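Local coordinates for invasion protein InvA (Salmonella enterica, PDB 2X49), which takes part in protein export by a type III secretion system of the bacterial inner membrane and in invasion of the intestinal epithelium, at residues 32-35 and 36-39; 81-84 and 85-89; 134-137 and 138-141. All coordinates share one frame; numbering follows the deposited sequence.

Contact 1 (32-35 and 36-39); sequences RSQF and FIDY
Phe35 and Tyr39, one turn apart on helix 27-39, lay their rings against each other, and Gln34 reaches Asp38 in the same i to i+4 step on another side of the helix. This is the last part of an alpha helix in the cytoplasmic, C-terminal domain of InvA, and its main-chain bonds run regularly from Arg32 O to Tyr39 N; the last of them, Tyr39 N to Phe35 O, is 2.9 Å long. The rings meet at a slant, with centroids 4.6 Å apart and planes turned by 35°. Tyr39 CD2 stands over the centre of one face of the Phe35 ring, 3.5 Å from CE1 of Phe35. The two first torsions differ, with CG of Phe35 anti to the backbone N (chi1 -167°) and CG of Tyr39 beside it, and together they swing both rings to one side. That side is buried against helix 125-139, where Phe35 meets Leu137 and Tyr39 meets Ala134; the Tyr39 hydroxyl is hydrogen-bonded to Lys229 NZ. On the more exposed side, the Gln34 chain bends at chi2 (63°) and brings its amide forward along the helix, toward Asp38. The carboxylate it meets is gripped twice, since Asp38 OD2 also bonds Tyr130 OH, and so the helix is tied laterally to its neighbour. Gln34 NE2 donates to Asp38 OD1 over 2.9 Å, with the acceptor close to the amide plane but the donor well above the carboxylate plane.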
# COMPACT_ATOMS: atom_id res chain seq x y z
N ARG A 32 -11.55 10.84 -3.17
CA ARG A 32 -11.46 10.63 -4.63
C ARG A 32 -10.40 11.49 -5.23
O ARG A 32 -9.58 11.02 -6.03
CB ARG A 32 -12.79 10.84 -5.37
CG ARG A 32 -13.79 9.79 -4.98
CD ARG A 32 -15.10 9.99 -5.68
NE ARG A 32 -15.01 9.38 -7.00
CZ ARG A 32 -15.62 9.79 -8.10
NH1 ARG A 32 -16.39 10.86 -8.12
NH2 ARG A 32 -15.45 9.10 -9.21
N SER A 33 -10.34 12.74 -4.82
CA SER A 33 -9.38 13.65 -5.44
C SER A 33 -7.97 13.30 -5.05
O SER A 33 -7.04 13.31 -5.89
CB SER A 33 -9.69 15.13 -5.14
OG SER A 33 -9.77 15.35 -3.76
N GLN A 34 -7.79 12.99 -3.78
CA GLN A 34 -6.44 12.69 -3.24
C GLN A 34 -5.90 11.36 -3.78
O GLN A 34 -4.71 11.23 -4.05
CB GLN A 34 -6.36 12.72 -1.72
CG GLN A 34 -4.90 12.79 -1.26
CD GLN A 34 -4.19 14.09 -1.72
OE1 GLN A 34 -4.76 15.18 -1.67
NE2 GLN A 34 -2.92 13.97 -2.13
N PHE A 35 -6.80 10.40 -3.98
CA PHE A 35 -6.38 9.09 -4.43
C PHE A 35 -5.84 9.25 -5.83
O PHE A 35 -4.83 8.67 -6.20
CB PHE A 35 -7.49 8.03 -4.38
CG PHE A 35 -7.02 6.61 -4.54
CD1 PHE A 35 -6.66 5.84 -3.46
CD2 PHE A 35 -6.92 6.03 -5.79
CE1 PHE A 35 -6.24 4.52 -3.60
CE2 PHE A 35 -6.49 4.71 -5.89
CZ PHE A 35 -6.17 4.00 -4.81
N PHE A 36 -6.52 10.06 -6.60
CA PHE A 36 -6.11 10.37 -8.02
C PHE A 36 -4.72 11.00 -8.05
O PHE A 36 -3.83 10.65 -8.85
CB PHE A 36 -7.13 11.20 -8.73
CG PHE A 36 -6.78 11.50 -10.14
CD1 PHE A 36 -6.52 10.47 -11.00
CD2 PHE A 36 -6.71 12.78 -10.58
CE1 PHE A 36 -6.19 10.72 -12.30
CE2 PHE A 36 -6.35 13.05 -11.88
CZ PHE A 36 -6.09 12.00 -12.72
N ILE A 37 -4.52 11.92 -7.14
CA ILE A 37 -3.21 12.61 -7.04
C ILE A 37 -2.12 11.63 -6.71
O ILE A 37 -1.05 11.58 -7.32
CB ILE A 37 -3.25 13.75 -6.03
CG1 ILE A 37 -4.07 14.89 -6.63
CG2 ILE A 37 -1.86 14.33 -5.80
CD1 ILE A 37 -4.54 15.98 -5.66
N ASP A 38 -2.45 10.78 -5.75
CA ASP A 38 -1.47 9.91 -5.07
C ASP A 38 -1.09 8.70 -5.91
O ASP A 38 0.04 8.22 -5.85
CB ASP A 38 -1.88 9.45 -3.68
CG ASP A 38 -1.87 10.56 -2.63
OD1 ASP A 38 -1.34 11.67 -2.88
OD2 ASP A 38 -2.36 10.22 -1.52
N TYR A 39 -2.05 8.19 -6.66
CA TYR A 39 -1.90 6.91 -7.38
C TYR A 39 -2.10 6.98 -8.89
O TYR A 39 -1.71 6.03 -9.62
CB TYR A 39 -2.82 5.84 -6.78
CG TYR A 39 -2.44 5.48 -5.38
CD1 TYR A 39 -1.33 4.68 -5.12
CD2 TYR A 39 -3.12 6.02 -4.30
CE1 TYR A 39 -0.93 4.41 -3.84
CE2 TYR A 39 -2.72 5.74 -2.99
CZ TYR A 39 -1.65 4.93 -2.77
OH TYR A 39 -1.28 4.69 -1.49

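Contact 2 (81-84 and 85-89); sequences VNYS and DEVVS
After the extended residues Tyr83 and Ser84 the backbone turns into the short, weakly bonded helix 86-89, and Val87 N, whose placing is less certain, reaches back to Ser84 O. Ser84 precedes the turn into the helix and gives it a weak capping bond: its OG accepts from Glu86 N, 3.4 Å away. With chi1 at 83°, OG sits between the backbone N and the carbonyl carbon, which turns it to the start of the helix, where it also lies against CB of Glu86. The same hydroxyl is hydrogen-bonded to Tyr120 OH, a partner shared with Glu86 OE1. Tyr83 lies along the turn on another side. Its CE1 comes within 3.4 Å of Val87 CB, an oblique approach to the ring, and its hydroxyl O packs 3.3 Å from Val88 CG2. The ring is further held by a stack with Phe105, from strand 102-107 of the antiparallel sheet to which the preceding strand 78-80 also belongs. At the ring edge, in plane, water 1 lies 2.8 Å from Tyr83 OH and donates to Asp85 OD1 at 2.6 Å; the ring and carboxylate planes are almost perpendicular. The phenol thus combines an apolar flank, set against Val87, with a polar tip linked through water to the carboxylate. The Ser84 hydroxyl therefore caps the turn only weakly, and owes its firmer hold to Tyr120 OH.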
# COMPACT_ATOMS: atom_id res chain seq x y z
N VAL A 81 2.27 8.14 15.32
CA VAL A 81 2.74 7.23 14.22
C VAL A 81 3.92 6.36 14.62
O VAL A 81 3.94 5.16 14.38
CB VAL A 81 3.02 8.01 12.90
CG1 VAL A 81 3.56 7.10 11.76
CG2 VAL A 81 1.74 8.78 12.41
N ASN A 82 4.90 6.98 15.26
CA ASN A 82 6.12 6.30 15.72
C ASN A 82 6.12 6.09 17.23
O ASN A 82 7.10 6.30 17.94
CB ASN A 82 7.39 7.01 15.23
CG ASN A 82 7.54 8.41 15.79
OD1 ASN A 82 6.57 8.98 16.27
ND2 ASN A 82 8.74 8.98 15.71
N TYR A 83 5.00 5.59 17.70
CA TYR A 83 4.83 5.26 19.14
C TYR A 83 5.93 4.35 19.70
O TYR A 83 6.48 3.47 19.02
CB TYR A 83 3.49 4.56 19.36
CG TYR A 83 3.16 4.33 20.81
CD1 TYR A 83 2.60 5.32 21.59
CD2 TYR A 83 3.41 3.09 21.40
CE1 TYR A 83 2.31 5.11 22.94
CE2 TYR A 83 3.11 2.85 22.77
CZ TYR A 83 2.56 3.87 23.52
OH TYR A 83 2.27 3.60 24.86
N SER A 84 6.28 4.62 20.94
CA SER A 84 7.00 3.68 21.81
C SER A 84 6.48 3.71 23.24
O SER A 84 5.80 4.63 23.67
CB SER A 84 8.48 3.94 21.80
OG SER A 84 8.84 4.97 22.69
N ASP A 85 6.83 2.63 23.91
CA ASP A 85 6.33 2.30 25.27
C ASP A 85 6.81 3.34 26.24
O ASP A 85 6.30 3.49 27.36
CB ASP A 85 6.81 0.92 25.73
CG ASP A 85 5.92 -0.20 25.25
OD1 ASP A 85 4.71 0.05 25.04
OD2 ASP A 85 6.44 -1.33 25.12
N GLU A 86 7.81 4.06 25.79
CA GLU A 86 8.36 5.16 26.57
C GLU A 86 7.26 6.16 26.94
O GLU A 86 7.30 6.84 27.98
CB GLU A 86 9.58 5.82 25.88
CG GLU A 86 9.63 7.33 25.90
CD GLU A 86 10.86 7.93 25.18
OE1 GLU A 86 10.62 8.77 24.27
OE2 GLU A 86 12.05 7.58 25.50
N VAL A 87 6.23 6.16 26.11
CA VAL A 87 5.13 7.14 26.26
C VAL A 87 4.40 6.92 27.58
O VAL A 87 4.00 7.86 28.26
CB VAL A 87 4.15 7.09 25.08
CG1 VAL A 87 2.86 7.82 25.41
CG2 VAL A 87 4.83 7.65 23.82
N VAL A 88 4.26 5.66 27.95
CA VAL A 88 3.56 5.31 29.21
C VAL A 88 4.39 5.71 30.46
O VAL A 88 3.86 5.99 31.54
CB VAL A 88 3.19 3.84 29.25
CG1 VAL A 88 2.74 3.41 30.70
CG2 VAL A 88 2.16 3.57 28.20
N SER A 89 5.69 5.75 30.28
CA SER A 89 6.65 6.21 31.32
C SER A 89 6.40 7.61 31.73
O SER A 89 6.70 8.03 32.85
CB SER A 89 8.08 6.13 30.81
OG SER A 89 8.46 4.79 30.86
O HOH W 1 2.41 0.99 25.79

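Contact 3 (134-137 and 138-141); sequences AVTL and ARNV
Arg139 folds its side chain back over Thr136, one turn earlier in the helix. Its CB lies 3.6 Å from Thr136 O, and a chi1 of 177° carries CG directly away from the backbone N. The chain then runs extended through CD before it bends at chi3 (82°), turning NE and the guanidinium back along the helix. One face of that group lies over Thr136 CA, offset toward the rim. At the tip, NH2 approaches Thr136 CG2 at 3.8 Å, while NH1 forms a salt bridge with Asp312 and donates to water 2 at 3.3 Å. The water lies in the guanidinium plane and in turn donates to Thr136 OG1, whose hydroxyl is also bonded to Cys132 O. All this takes place at the C-terminal end of helix 125-139, where Asn140 is the first residue to leave helical angles. There the regular bond pattern gives way: Asn140 N makes weak bonds to both Thr136 O and Leu137 O. Its side chain compensates, as ND2 donates to Thr136 O over 2.9 Å in a nearly straight bond (165°) with the acceptor close to the amide plane.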
# COMPACT_ATOMS: atom_id res chain seq x y z
N ALA A 134 -6.90 4.41 1.63
CA ALA A 134 -6.05 4.36 0.43
C ALA A 134 -5.30 3.06 0.31
O ALA A 134 -5.20 2.47 -0.78
CB ALA A 134 -5.10 5.52 0.39
N VAL A 135 -4.74 2.63 1.42
CA VAL A 135 -3.96 1.38 1.46
C VAL A 135 -4.84 0.21 1.03
O VAL A 135 -4.47 -0.65 0.22
CB VAL A 135 -3.33 1.17 2.87
CG1 VAL A 135 -2.87 -0.24 3.13
CG2 VAL A 135 -2.24 2.23 3.06
N THR A 136 -6.06 0.22 1.53
CA THR A 136 -6.96 -0.89 1.31
C THR A 136 -7.48 -0.86 -0.12
O THR A 136 -7.63 -1.90 -0.77
CB THR A 136 -8.17 -0.87 2.31
OG1 THR A 136 -7.62 -0.88 3.64
CG2 THR A 136 -9.06 -2.06 2.12
N LEU A 137 -7.73 0.35 -0.60
CA LEU A 137 -8.24 0.52 -1.99
C LEU A 137 -7.17 0.18 -3.03
O LEU A 137 -7.49 -0.43 -4.04
CB LEU A 137 -8.83 1.90 -2.21
CG LEU A 137 -10.15 2.10 -1.51
CD1 LEU A 137 -10.56 3.57 -1.41
CD2 LEU A 137 -11.30 1.33 -2.18
N ALA A 138 -5.93 0.56 -2.75
CA ALA A 138 -4.79 0.19 -3.66
C ALA A 138 -4.75 -1.32 -3.81
O ALA A 138 -4.62 -1.86 -4.92
CB ALA A 138 -3.44 0.71 -3.11
N ARG A 139 -4.83 -2.05 -2.71
CA ARG A 139 -4.72 -3.52 -2.73
C ARG A 139 -5.81 -4.16 -3.59
O ARG A 139 -5.65 -5.23 -4.20
CB ARG A 139 -4.79 -4.07 -1.29
CG ARG A 139 -4.76 -5.53 -1.10
CD ARG A 139 -4.47 -5.80 0.38
NE ARG A 139 -5.62 -5.73 1.28
CZ ARG A 139 -5.70 -4.94 2.36
NH1 ARG A 139 -4.71 -4.13 2.67
NH2 ARG A 139 -6.78 -4.97 3.12
N ASN A 140 -6.94 -3.47 -3.62
CA ASN A 140 -8.19 -3.97 -4.22
C ASN A 140 -8.42 -3.32 -5.58
O ASN A 140 -9.52 -3.27 -6.12
CB ASN A 140 -9.39 -3.76 -3.27
CG ASN A 140 -9.46 -4.79 -2.20
OD1 ASN A 140 -9.91 -5.92 -2.42
ND2 ASN A 140 -9.10 -4.40 -0.99
N VAL A 141 -7.32 -2.88 -6.15
CA VAL A 141 -7.33 -2.13 -7.42
C VAL A 141 -8.11 -2.83 -8.56
O VAL A 141 -8.78 -2.17 -9.37
CB VAL A 141 -5.89 -1.79 -7.90
CG1 VAL A 141 -5.06 -3.02 -8.13
CG2 VAL A 141 -5.97 -0.95 -9.18
O HOH W 2 -5.95 -2.59 5.28

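The three contacts follow one another along the chain, each closing before the next opens. Contacts 1 and 3 lie at the ends of two packed helices, 27-39 and 125-139, with centres about 12 Å apart; they meet directly, Phe35 CE1 lying 3.6 Å from Ala134 O. Beyond that interface, contact 3 also packs on strands 58-63 and 66-72 of the mixed sheet. Contact 2 stands well apart, its centre about 32 Å from that of contact 1 and 29 Å from that of contact 3, next to the antiparallel sheet. Strand 122-124 of that sheet leads straight into helix 125-139, connecting this peripheral region to the packed helices within the same C-terminal part of InvA.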